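Regulatory protein of LacI family (Chloroflexus aggregans, PDB 3BBL) probably represses or otherwise regulates transcription as a LacI-family DNA-binding protein, its periplasmic-binding-protein-like part presumably sensing a small-molecule effector. Local coordinates at residues A129-E135 / Y162-G168; Q115-Y119 / S273-R277; A36-F40 / V255-E259. One frame throughout, in Å; residues are numbered along the deposited sequence.

Contact 1: A129-E135 / Y162-G168; sequences AILAWPE and YILRGEG
Two neighbouring parallel strands meet here, 129-132 and the outermost strand 163-165, joined through helix 138-153 as a beta-alpha-beta unit of the periplasmic-binding-protein-like fold. Their axes approach to 4.7 Å at 12°, with Ile-130 beside Ile-163, Leu-131 beside Leu-164 and Ala-132 beside Arg-165. Four backbone hydrogen bonds form the ladder: Ile-130 N to Tyr-162 O (2.9 Å), Leu-164 N to Ile-130 O (3.2 Å), Ala-132 N to Leu-164 O (2.7 Å) and Gly-166 N to Ala-132 O (2.9 Å). Ile-130 (tt) and Ile-163 (mt) share the face towards helix 138-153; Leu-131 and Leu-164, both mt, point to the other, against Met-176 of helix 170-181. Beyond the strands, extended Trp-133 (m) brings CD1 to 3.4 Å from Gly-166 O. Arg-165 (mtt) sends NH1 to Trp-133 O (2.8 Å), while Glu-135 CG lies over its guanidinium. An apolar, sheet-bonded interior thus passes into a polar end where arginine ties down the departing loop.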
ATOM      1  N   ALA A 129      -3.535  21.421  18.249  1.00 16.76           N
ATOM      2  CA  ALA A 129      -4.755  20.648  18.221  1.00 15.75           C
ATOM      3  C   ALA A 129      -4.457  19.234  17.720  1.00 16.13           C
ATOM      4  O   ALA A 129      -3.366  18.958  17.195  1.00 12.90           O
ATOM      5  CB  ALA A 129      -5.768  21.332  17.305  1.00 15.10           C
ATOM      6  N   ILE A 130      -5.434  18.347  17.873  1.00 15.97           N
ATOM      7  CA  ILE A 130      -5.271  16.975  17.418  1.00 17.39           C
ATOM      8  C   ILE A 130      -6.549  16.395  16.804  1.00 18.38           C
ATOM      9  O   ILE A 130      -7.658  16.597  17.308  1.00 18.27           O
ATOM     10  CB  ILE A 130      -4.795  16.060  18.590  1.00 19.07           C
ATOM     11  CG1 ILE A 130      -4.524  14.645  18.076  1.00 14.81           C
ATOM     12  CG2 ILE A 130      -5.829  16.074  19.729  1.00 14.47           C
ATOM     13  CD1 ILE A 130      -3.959  13.717  19.137  1.00 14.37           C
ATOM     14  N   LEU A 131      -6.372  15.697  15.692  1.00 18.14           N
ATOM     15  CA  LEU A 131      -7.467  15.039  15.004  1.00 19.28           C
ATOM     16  C   LEU A 131      -7.381  13.593  15.489  1.00 19.55           C
ATOM     17  O   LEU A 131      -6.546  12.814  15.038  1.00 19.15           O
ATOM     18  CB  LEU A 131      -7.268  15.143  13.492  1.00 19.48           C
ATOM     19  CG  LEU A 131      -7.078  16.588  13.008  1.00 20.31           C
ATOM     20  CD1 LEU A 131      -7.097  16.631  11.486  1.00 20.45           C
ATOM     21  CD2 LEU A 131      -8.170  17.476  13.583  1.00 18.78           C
ATOM     22  N   ALA A 132      -8.241  13.251  16.439  1.00 21.26           N
ATOM     23  CA  ALA A 132      -8.236  11.925  17.040  1.00 21.85           C
ATOM     24  C   ALA A 132      -9.384  11.020  16.598  1.00 23.68           C
ATOM     25  O   ALA A 132     -10.230  11.405  15.786  1.00 23.65           O
ATOM     26  CB  ALA A 132      -8.236  12.070  18.554  1.00 20.88           C
ATOM     27  N   TRP A 133      -9.409   9.815  17.160  1.00 24.79           N
ATOM     28  CA  TRP A 133     -10.424   8.823  16.830  1.00 25.85           C
ATOM     29  C   TRP A 133     -11.436   8.637  17.959  1.00 27.53           C
ATOM     30  O   TRP A 133     -11.269   9.180  19.049  1.00 25.76           O
ATOM     31  CB  TRP A 133      -9.747   7.482  16.518  1.00 24.44           C
ATOM     32  CG  TRP A 133      -8.838   7.510  15.337  1.00 24.07           C
ATOM     33  CD1 TRP A 133      -8.840   8.423  14.327  1.00 23.77           C
ATOM     34  CD2 TRP A 133      -7.822   6.551  15.008  1.00 25.07           C
ATOM     35  NE1 TRP A 133      -7.891   8.098  13.390  1.00 24.33           N
ATOM     36  CE2 TRP A 133      -7.251   6.953  13.782  1.00 23.73           C
ATOM     37  CE3 TRP A 133      -7.343   5.391  15.631  1.00 24.26           C
ATOM     38  CZ2 TRP A 133      -6.220   6.235  13.161  1.00 24.02           C
ATOM     39  CZ3 TRP A 133      -6.317   4.677  15.013  1.00 25.84           C
ATOM     40  CH2 TRP A 133      -5.768   5.104  13.791  1.00 23.75           C
ATOM     41  N   PRO A 134     -12.504   7.857  17.709  1.00 30.44           N
ATOM     42  CA  PRO A 134     -13.536   7.607  18.724  1.00 32.15           C
ATOM     43  C   PRO A 134     -12.963   6.978  19.988  1.00 34.12           C
ATOM     44  O   PRO A 134     -11.883   6.394  19.961  1.00 32.64           O
ATOM     45  CB  PRO A 134     -14.507   6.681  18.000  1.00 31.54           C
ATOM     46  CG  PRO A 134     -14.391   7.124  16.583  1.00 31.04           C
ATOM     47  CD  PRO A 134     -12.899   7.267  16.417  1.00 29.25           C
ATOM     48  N   GLU A 135     -13.707   7.088  21.087  1.00 38.17           N
ATOM     49  CA  GLU A 135     -13.277   6.566  22.386  1.00 42.11           C
ATOM     50  C   GLU A 135     -13.165   5.050  22.477  1.00 42.64           C
ATOM     51  O   GLU A 135     -12.454   4.531  23.339  1.00 42.66           O
ATOM     52  CB  GLU A 135     -14.222   7.047  23.486  1.00 45.88           C
ATOM     53  CG  GLU A 135     -14.552   8.526  23.427  1.00 51.41           C
ATOM     54  CD  GLU A 135     -15.333   8.983  24.641  1.00 55.38           C
ATOM     55  OE1 GLU A 135     -16.339   8.325  24.987  1.00 57.48           O
ATOM     56  OE2 GLU A 135     -14.943  10.004  25.247  1.00 57.64           O
ATOM     57  N   TYR A 162     -10.003  21.715  20.907  1.00 22.61           N
ATOM     58  CA  TYR A 162      -8.841  21.307  20.111  1.00 22.26           C
ATOM     59  C   TYR A 162      -8.698  19.794  19.966  1.00 22.97           C
ATOM     60  O   TYR A 162      -7.730  19.315  19.375  1.00 21.37           O
ATOM     61  CB  TYR A 162      -7.551  21.826  20.731  1.00 21.35           C
ATOM     62  CG  TYR A 162      -7.223  23.257  20.441  1.00 21.61           C
ATOM     63  CD1 TYR A 162      -6.021  23.801  20.895  1.00 19.75           C
ATOM     64  CD2 TYR A 162      -8.091  24.072  19.704  1.00 19.22           C
ATOM     65  CE1 TYR A 162      -5.680  25.122  20.626  1.00 21.48           C
ATOM     66  CE2 TYR A 162      -7.758  25.402  19.421  1.00 20.44           C
ATOM     67  CZ  TYR A 162      -6.548  25.915  19.887  1.00 22.23           C
ATOM     68  OH  TYR A 162      -6.168  27.192  19.598  1.00 23.47           O
ATOM     69  N   ILE A 163      -9.634  19.040  20.529  1.00 22.93           N
ATOM     70  CA  ILE A 163      -9.579  17.593  20.438  1.00 23.33           C
ATOM     71  C   ILE A 163     -10.807  17.147  19.680  1.00 23.31           C
ATOM     72  O   ILE A 163     -11.890  17.066  20.239  1.00 24.88           O
ATOM     73  CB  ILE A 163      -9.560  16.945  21.840  1.00 23.27           C
ATOM     74  CG1 ILE A 163      -8.337  17.432  22.607  1.00 22.00           C
ATOM     75  CG2 ILE A 163      -9.524  15.426  21.723  1.00 22.42           C
ATOM     76  CD1 ILE A 163      -8.240  16.890  24.012  1.00 23.35           C
ATOM     77  N   LEU A 164     -10.636  16.867  18.397  1.00 23.08           N
ATOM     78  CA  LEU A 164     -11.758  16.454  17.566  1.00 24.05           C
ATOM     79  C   LEU A 164     -11.653  14.964  17.243  1.00 24.74           C
ATOM     80  O   LEU A 164     -10.642  14.501  16.725  1.00 24.99           O
ATOM     81  CB  LEU A 164     -11.777  17.295  16.282  1.00 22.96           C
ATOM     82  CG  LEU A 164     -11.604  18.809  16.503  1.00 24.25           C
ATOM     83  CD1 LEU A 164     -11.674  19.528  15.177  1.00 24.51           C
ATOM     84  CD2 LEU A 164     -12.684  19.341  17.437  1.00 23.68           C
ATOM     85  N   ARG A 165     -12.702  14.218  17.567  1.00 25.84           N
ATOM     86  CA  ARG A 165     -12.732  12.778  17.339  1.00 24.81           C
ATOM     87  C   ARG A 165     -13.596  12.399  16.148  1.00 25.58           C
ATOM     88  O   ARG A 165     -14.686  12.932  15.965  1.00 24.73           O
ATOM     89  CB  ARG A 165     -13.263  12.077  18.584  1.00 25.84           C
ATOM     90  CG  ARG A 165     -12.415  12.253  19.822  1.00 26.60           C
ATOM     91  CD  ARG A 165     -13.180  11.712  21.011  1.00 30.55           C
ATOM     92  NE  ARG A 165     -12.422  11.719  22.256  1.00 30.24           N
ATOM     93  CZ  ARG A 165     -11.521  10.805  22.588  1.00 31.91           C
ATOM     94  NH1 ARG A 165     -11.249   9.801  21.762  1.00 29.28           N
ATOM     95  NH2 ARG A 165     -10.908  10.890  23.761  1.00 32.08           N
ATOM     96  N   GLY A 166     -13.106  11.455  15.352  1.00 25.65           N
ATOM     97  CA  GLY A 166     -13.832  11.016  14.179  1.00 24.84           C
ATOM     98  C   GLY A 166     -13.084   9.938  13.414  1.00 26.85           C
ATOM     99  O   GLY A 166     -12.017   9.478  13.834  1.00 25.70           O
ATOM    100  N   GLU A 167     -13.649   9.529  12.285  1.00 27.92           N
ATOM    101  CA  GLU A 167     -13.032   8.509  11.449  1.00 29.44           C
ATOM    102  C   GLU A 167     -11.739   9.004  10.807  1.00 28.52           C
ATOM    103  O   GLU A 167     -11.639  10.157  10.381  1.00 28.20           O
ATOM    104  CB  GLU A 167     -14.006   8.080  10.359  1.00 33.14           C
ATOM    105  CG  GLU A 167     -15.298   7.517  10.907  1.00 40.17           C
ATOM    106  CD  GLU A 167     -15.067   6.296  11.781  1.00 45.53           C
ATOM    107  OE1 GLU A 167     -15.836   6.103  12.752  1.00 48.26           O
ATOM    108  OE2 GLU A 167     -14.118   5.527  11.494  1.00 48.41           O
ATOM    109  N   GLY A 168     -10.756   8.118  10.725  1.00 26.86           N
ATOM    110  CA  GLY A 168      -9.483   8.482  10.140  1.00 24.58           C
ATOM    111  C   GLY A 168      -9.498   8.600   8.634  1.00 22.83           C
ATOM    112  O   GLY A 168      -8.752   7.912   7.962  1.00 23.42           O
TER
HETATM  113  O   HOH W   1      -9.675   7.125  20.926  1.00 28.33           O

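Contact 2: Q115-Y119 / S273-R277; sequences QAVEY and SLIIR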
ATOM      1  N   GLN A 115       6.278  12.280  21.546  1.00 27.33           N
ATOM      2  CA  GLN A 115       7.484  12.775  20.906  1.00 28.52           C
ATOM      3  C   GLN A 115       7.142  13.836  19.858  1.00 26.64           C
ATOM      4  O   GLN A 115       7.799  14.871  19.769  1.00 24.90           O
ATOM      5  CB  GLN A 115       8.207  11.609  20.252  1.00 32.51           C
ATOM      6  CG  GLN A 115       9.678  11.820  20.009  1.00 40.29           C
ATOM      7  CD  GLN A 115      10.299  10.633  19.306  1.00 45.92           C
ATOM      8  OE1 GLN A 115       9.966   9.480  19.606  1.00 49.37           O
ATOM      9  NE2 GLN A 115      11.208  10.900  18.370  1.00 47.52           N
ATOM     10  N   ALA A 116       6.106  13.579  19.071  1.00 23.98           N
ATOM     11  CA  ALA A 116       5.697  14.527  18.049  1.00 24.03           C
ATOM     12  C   ALA A 116       5.305  15.843  18.709  1.00 23.38           C
ATOM     13  O   ALA A 116       5.756  16.908  18.292  1.00 23.45           O
ATOM     14  CB  ALA A 116       4.522  13.967  17.236  1.00 23.15           C
ATOM     15  N   VAL A 117       4.479  15.771  19.745  1.00 20.67           N
ATOM     16  CA  VAL A 117       4.046  16.981  20.432  1.00 21.53           C
ATOM     17  C   VAL A 117       5.212  17.709  21.093  1.00 19.67           C
ATOM     18  O   VAL A 117       5.285  18.930  21.036  1.00 18.94           O
ATOM     19  CB  VAL A 117       2.950  16.674  21.480  1.00 21.64           C
ATOM     20  CG1 VAL A 117       2.512  17.947  22.163  1.00 24.35           C
ATOM     21  CG2 VAL A 117       1.758  16.040  20.799  1.00 22.72           C
ATOM     22  N   GLU A 118       6.129  16.966  21.707  1.00 20.35           N
ATOM     23  CA  GLU A 118       7.291  17.589  22.349  1.00 21.43           C
ATOM     24  C   GLU A 118       8.078  18.376  21.313  1.00 21.04           C
ATOM     25  O   GLU A 118       8.584  19.461  21.585  1.00 19.25           O
ATOM     26  CB  GLU A 118       8.209  16.537  22.976  1.00 21.94           C
ATOM     27  CG  GLU A 118       7.564  15.781  24.131  1.00 29.18           C
ATOM     28  CD  GLU A 118       8.453  14.695  24.692  1.00 28.47           C
ATOM     29  OE1 GLU A 118       9.229  14.105  23.911  1.00 34.17           O
ATOM     30  OE2 GLU A 118       8.363  14.423  25.905  1.00 30.06           O
ATOM     31  N   TYR A 119       8.172  17.815  20.113  1.00 20.85           N
ATOM     32  CA  TYR A 119       8.885  18.471  19.030  1.00 20.67           C
ATOM     33  C   TYR A 119       8.210  19.800  18.681  1.00 19.65           C
ATOM     34  O   TYR A 119       8.873  20.823  18.536  1.00 18.67           O
ATOM     35  CB  TYR A 119       8.929  17.576  17.790  1.00 20.91           C
ATOM     36  CG  TYR A 119       9.670  18.225  16.648  1.00 23.00           C
ATOM     37  CD1 TYR A 119      11.059  18.189  16.581  1.00 24.80           C
ATOM     38  CD2 TYR A 119       8.984  18.947  15.676  1.00 24.32           C
ATOM     39  CE1 TYR A 119      11.748  18.863  15.575  1.00 27.00           C
ATOM     40  CE2 TYR A 119       9.660  19.626  14.669  1.00 26.53           C
ATOM     41  CZ  TYR A 119      11.039  19.582  14.623  1.00 28.11           C
ATOM     42  OH  TYR A 119      11.694  20.274  13.626  1.00 32.92           O
ATOM     43  N   SER A 273       9.391   5.999  15.538  1.00 26.60           N
ATOM     44  CA  SER A 273      10.345   7.074  15.308  1.00 27.88           C
ATOM     45  C   SER A 273       9.646   8.266  14.689  1.00 27.11           C
ATOM     46  O   SER A 273       8.795   8.109  13.822  1.00 28.00           O
ATOM     47  CB  SER A 273      11.452   6.623  14.358  1.00 27.77           C
ATOM     48  OG  SER A 273      12.330   5.720  14.995  1.00 34.61           O
ATOM     49  N   LEU A 274      10.006   9.463  15.136  1.00 26.86           N
ATOM     50  CA  LEU A 274       9.417  10.673  14.587  1.00 25.96           C
ATOM     51  C   LEU A 274      10.236  11.039  13.360  1.00 24.21           C
ATOM     52  O   LEU A 274      11.454  11.090  13.428  1.00 24.49           O
ATOM     53  CB  LEU A 274       9.465  11.809  15.612  1.00 24.10           C
ATOM     54  CG  LEU A 274       8.979  13.179  15.124  1.00 26.88           C
ATOM     55  CD1 LEU A 274       7.522  13.099  14.697  1.00 23.92           C
ATOM     56  CD2 LEU A 274       9.155  14.210  16.232  1.00 24.78           C
ATOM     57  N   ILE A 275       9.568  11.265  12.235  1.00 23.73           N
ATOM     58  CA  ILE A 275      10.263  11.633  11.007  1.00 23.56           C
ATOM     59  C   ILE A 275       9.952  13.082  10.658  1.00 24.28           C
ATOM     60  O   ILE A 275       8.846  13.399  10.220  1.00 23.13           O
ATOM     61  CB  ILE A 275       9.830  10.751   9.822  1.00 24.01           C
ATOM     62  CG1 ILE A 275       9.886   9.272  10.217  1.00 24.95           C
ATOM     63  CG2 ILE A 275      10.738  11.008   8.638  1.00 22.89           C
ATOM     64  CD1 ILE A 275      11.241   8.816  10.712  1.00 23.81           C
ATOM     65  N   ILE A 276      10.927  13.959  10.875  1.00 25.58           N
ATOM     66  CA  ILE A 276      10.767  15.379  10.574  1.00 27.71           C
ATOM     67  C   ILE A 276      11.294  15.681   9.177  1.00 29.53           C
ATOM     68  O   ILE A 276      12.461  15.432   8.870  1.00 29.17           O
ATOM     69  CB  ILE A 276      11.533  16.261  11.578  1.00 27.54           C
ATOM     70  CG1 ILE A 276      11.010  16.011  12.994  1.00 26.51           C
ATOM     71  CG2 ILE A 276      11.360  17.733  11.215  1.00 26.80           C
ATOM     72  CD1 ILE A 276       9.571  16.415  13.191  1.00 25.23           C
ATOM     73  N   ARG A 277      10.427  16.225   8.334  1.00 31.49           N
ATOM     74  CA  ARG A 277      10.812  16.541   6.975  1.00 33.96           C
ATOM     75  C   ARG A 277      10.777  18.038   6.690  1.00 38.13           C
ATOM     76  O   ARG A 277       9.883  18.745   7.144  1.00 38.37           O
ATOM     77  CB  ARG A 277       9.894  15.805   5.993  1.00 30.14           C
ATOM     78  CG  ARG A 277       9.924  14.298   6.110  1.00 25.86           C
ATOM     79  CD  ARG A 277       9.204  13.643   4.936  1.00 25.20           C
ATOM     80  NE  ARG A 277       9.475  12.206   4.855  1.00 23.51           N
ATOM     81  CZ  ARG A 277       8.748  11.253   5.435  1.00 23.64           C
ATOM     82  NH1 ARG A 277       7.674  11.558   6.150  1.00 22.75           N
ATOM     83  NH2 ARG A 277       9.110   9.985   5.310  1.00 21.94           N
TER
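Tyr-119 lies with one ring face against Ile-276, whose CD1 stands 3.6 Å from the centroid of the Tyr-119 ring and 13° off its normal, a CH-pi contact. This is helix-on-sheet packing in the alpha/beta fold of the periplasmic-binding-protein family: helix 109-123 runs across the end of strand 267-275, the last of the chain, where it leads into the C-terminal tail. The short axes of 115-119 and 273-275 pass 9.3 Å apart at -43°, a separation filled mainly by side chains.

Gln-115, Ala-116 and Tyr-119 (i, i+1, i+4) lie on one side of the helix, and Leu-274 (tp) reaches all three. Its CD1 is 4.0 Å from Ala-116 CB, and its CD2 is 3.7 Å from Tyr-119 CB; the small alanine lets the leucine come close to the helix backbone, with Leu-274 CD2 3.9 Å from Ala-116 CA. Alternation along the extended chain turns Leu-274 and Ile-276 toward the helix and Ile-275 away from it. Ala-116 and Leu-274 both also touch Ile-221 of strand 219-223, which continues the apolar layer, whereas Val-117 turns to helix 138-153. Gln-115, t at chi1 and chi2, carries its amide out towards the strand, and its NE2 ends 3.4 Å from Leu-274 CB, a van der Waals contact.

Contact 3: A36-F40 / V255-E259; sequences AVNYF and VAIVE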
ATOM      1  N   ALA A  36      12.757 -18.556   7.029  1.00 41.70           N
ATOM      2  CA  ALA A  36      14.107 -18.783   7.540  1.00 43.05           C
ATOM      3  C   ALA A  36      14.153 -19.901   8.578  1.00 43.81           C
ATOM      4  O   ALA A  36      15.172 -20.573   8.719  1.00 46.07           O
ATOM      5  CB  ALA A  36      14.673 -17.499   8.130  1.00 42.16           C
ATOM      6  N   VAL A  37      13.060 -20.100   9.306  1.00 43.09           N
ATOM      7  CA  VAL A  37      13.004 -21.162  10.303  1.00 41.53           C
ATOM      8  C   VAL A  37      12.053 -22.266   9.845  1.00 41.61           C
ATOM      9  O   VAL A  37      11.459 -22.973  10.660  1.00 41.20           O
ATOM     10  CB  VAL A  37      12.546 -20.630  11.685  1.00 41.07           C
ATOM     11  CG1 VAL A  37      13.592 -19.686  12.246  1.00 39.74           C
ATOM     12  CG2 VAL A  37      11.195 -19.933  11.561  1.00 38.66           C
ATOM     13  N   ASN A  38      11.910 -22.389   8.528  1.00 41.37           N
ATOM     14  CA  ASN A  38      11.067 -23.407   7.908  1.00 42.44           C
ATOM     15  C   ASN A  38       9.566 -23.370   8.180  1.00 41.65           C
ATOM     16  O   ASN A  38       8.903 -24.409   8.181  1.00 42.70           O
ATOM     17  CB  ASN A  38      11.602 -24.796   8.252  1.00 44.64           C
ATOM     18  CG  ASN A  38      12.989 -25.029   7.702  1.00 46.82           C
ATOM     19  OD1 ASN A  38      13.195 -25.010   6.488  1.00 47.79           O
ATOM     20  ND2 ASN A  38      13.952 -25.241   8.590  1.00 47.89           N
ATOM     21  N   TYR A  39       9.019 -22.185   8.408  1.00 40.59           N
ATOM     22  CA  TYR A  39       7.584 -22.075   8.630  1.00 38.22           C
ATOM     23  C   TYR A  39       6.954 -21.305   7.471  1.00 36.28           C
ATOM     24  O   TYR A  39       7.643 -20.585   6.748  1.00 34.64           O
ATOM     25  CB  TYR A  39       7.282 -21.352   9.947  1.00 38.54           C
ATOM     26  CG  TYR A  39       7.338 -22.220  11.187  1.00 39.42           C
ATOM     27  CD1 TYR A  39       8.555 -22.579  11.762  1.00 39.94           C
ATOM     28  CD2 TYR A  39       6.166 -22.665  11.800  1.00 39.85           C
ATOM     29  CE1 TYR A  39       8.604 -23.356  12.918  1.00 41.37           C
ATOM     30  CE2 TYR A  39       6.204 -23.445  12.955  1.00 40.87           C
ATOM     31  CZ  TYR A  39       7.424 -23.786  13.509  1.00 41.52           C
ATOM     32  OH  TYR A  39       7.466 -24.557  14.651  1.00 43.11           O
ATOM     33  N   PHE A  40       5.653 -21.488   7.277  1.00 35.31           N
ATOM     34  CA  PHE A  40       4.929 -20.776   6.233  1.00 34.78           C
ATOM     35  C   PHE A  40       3.795 -20.044   6.921  1.00 33.86           C
ATOM     36  O   PHE A  40       3.299 -20.486   7.962  1.00 33.30           O
ATOM     37  CB  PHE A  40       4.307 -21.723   5.195  1.00 36.79           C
ATOM     38  CG  PHE A  40       5.300 -22.395   4.289  1.00 40.63           C
ATOM     39  CD1 PHE A  40       5.952 -23.556   4.686  1.00 41.86           C
ATOM     40  CD2 PHE A  40       5.567 -21.876   3.028  1.00 41.14           C
ATOM     41  CE1 PHE A  40       6.853 -24.194   3.841  1.00 43.10           C
ATOM     42  CE2 PHE A  40       6.469 -22.506   2.174  1.00 42.34           C
ATOM     43  CZ  PHE A  40       7.113 -23.669   2.582  1.00 42.82           C
ATOM     44  N   VAL A 255       6.764 -18.825  17.161  1.00 40.44           N
ATOM     45  CA  VAL A 255       7.494 -20.050  16.861  1.00 41.57           C
ATOM     46  C   VAL A 255       8.073 -20.631  18.150  1.00 43.04           C
ATOM     47  O   VAL A 255       8.095 -21.846  18.334  1.00 43.72           O
ATOM     48  CB  VAL A 255       8.642 -19.799  15.846  1.00 42.13           C
ATOM     49  CG1 VAL A 255       9.519 -21.035  15.733  1.00 41.51           C
ATOM     50  CG2 VAL A 255       8.062 -19.451  14.479  1.00 40.12           C
ATOM     51  N   ALA A 256       8.532 -19.760  19.043  1.00 43.34           N
ATOM     52  CA  ALA A 256       9.089 -20.205  20.311  1.00 43.80           C
ATOM     53  C   ALA A 256       7.991 -20.825  21.173  1.00 44.27           C
ATOM     54  O   ALA A 256       8.207 -21.845  21.822  1.00 45.31           O
ATOM     55  CB  ALA A 256       9.732 -19.034  21.042  1.00 42.73           C
ATOM     56  N   ILE A 257       6.811 -20.213  21.171  1.00 44.45           N
ATOM     57  CA  ILE A 257       5.692 -20.717  21.958  1.00 45.05           C
ATOM     58  C   ILE A 257       5.211 -22.048  21.401  1.00 45.72           C
ATOM     59  O   ILE A 257       4.939 -22.990  22.148  1.00 46.17           O
ATOM     60  CB  ILE A 257       4.510 -19.728  21.950  1.00 44.53           C
ATOM     61  CG1 ILE A 257       4.935 -18.412  22.601  1.00 45.26           C
ATOM     62  CG2 ILE A 257       3.324 -20.324  22.691  1.00 43.12           C
ATOM     63  CD1 ILE A 257       3.867 -17.335  22.556  1.00 44.73           C
ATOM     64  N   VAL A 258       5.108 -22.120  20.081  1.00 45.64           N
ATOM     65  CA  VAL A 258       4.661 -23.334  19.420  1.00 45.62           C
ATOM     66  C   VAL A 258       5.609 -24.503  19.684  1.00 46.41           C
ATOM     67  O   VAL A 258       5.174 -25.645  19.818  1.00 46.67           O
ATOM     68  CB  VAL A 258       4.532 -23.115  17.888  1.00 45.52           C
ATOM     69  CG1 VAL A 258       4.400 -24.454  17.166  1.00 44.87           C
ATOM     70  CG2 VAL A 258       3.323 -22.246  17.595  1.00 43.19           C
ATOM     71  N   GLU A 259       6.903 -24.214  19.773  1.00 46.30           N
ATOM     72  CA  GLU A 259       7.895 -25.255  19.996  1.00 46.30           C
ATOM     73  C   GLU A 259       8.220 -25.544  21.464  1.00 47.99           C
ATOM     74  O   GLU A 259       9.275 -26.100  21.776  1.00 47.81           O
ATOM     75  CB  GLU A 259       9.169 -24.921  19.213  1.00 44.28           C
ATOM     76  CG  GLU A 259       8.896 -24.734  17.723  1.00 43.58           C
ATOM     77  CD  GLU A 259      10.151 -24.528  16.897  1.00 44.02           C
ATOM     78  OE1 GLU A 259      11.187 -24.134  17.475  1.00 43.62           O
ATOM     79  OE2 GLU A 259      10.094 -24.746  15.665  1.00 43.35           O
TER
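The side chain of Tyr-39 does most of the work in joining the turn after helix 23-36 to the C-terminal end of helix 243-258. With chi1 at -83° and chi2 at 78°, its ring packs one face against Val-255 and points its hydroxyl at Glu-259. Val-255 is in the t rotamer, which sets CG2 over the ring face, 4.2 Å from the Tyr-39 centroid and 11° off the normal, as a CH-pi contact; Val-255 CG1 lies 3.8 Å from Tyr-39 CE1. Glu-259 (m, t) reaches out so that OE2 comes to the ring edge, where Tyr-39 OH donates to Glu-259 OE2 at 2.8 Å. Glu-259 OE1 forms a salt bridge with Arg-261. Val-37 (m) adds CG2 at 4.3 Å from Val-255 CG2. Asn-38, at positive phi, is the C-prime residue of the Schellman motif that ends helix 23-36 and turns the chain towards strand 40-43. Phe-5 stacks edge-to-face with Tyr-39, Val-255 also packs on Ile-7 of strand 6-9, and Phe-40, entering strand 40-43, touches Leu-42 of the second subunit.

How the contacts relate
Contacts 1 and 2 share one lobe, their centres about 19 Å apart, and helix 109-123 leads directly into strand 128-132. Contact 3 lies in the other lobe, its centre about 40 Å from that of contact 1 and farthest from the chain's centre. Contact 1 has buried strand residues but exposed Glu-135 and Glu-167 at its loop end; contact 2 has no exposed touching residue. Backbone hydrogen bonds hold contact 1, apolar side chains contact 2, and valine packing with one tyrosine-glutamate hydrogen bond contact 3. Contacts 2 and 3 interleave in the order 36-40, 115-119, 255-259, 273-277; helix 243-258 in one lobe is followed by strand 267-275, which ends in the other.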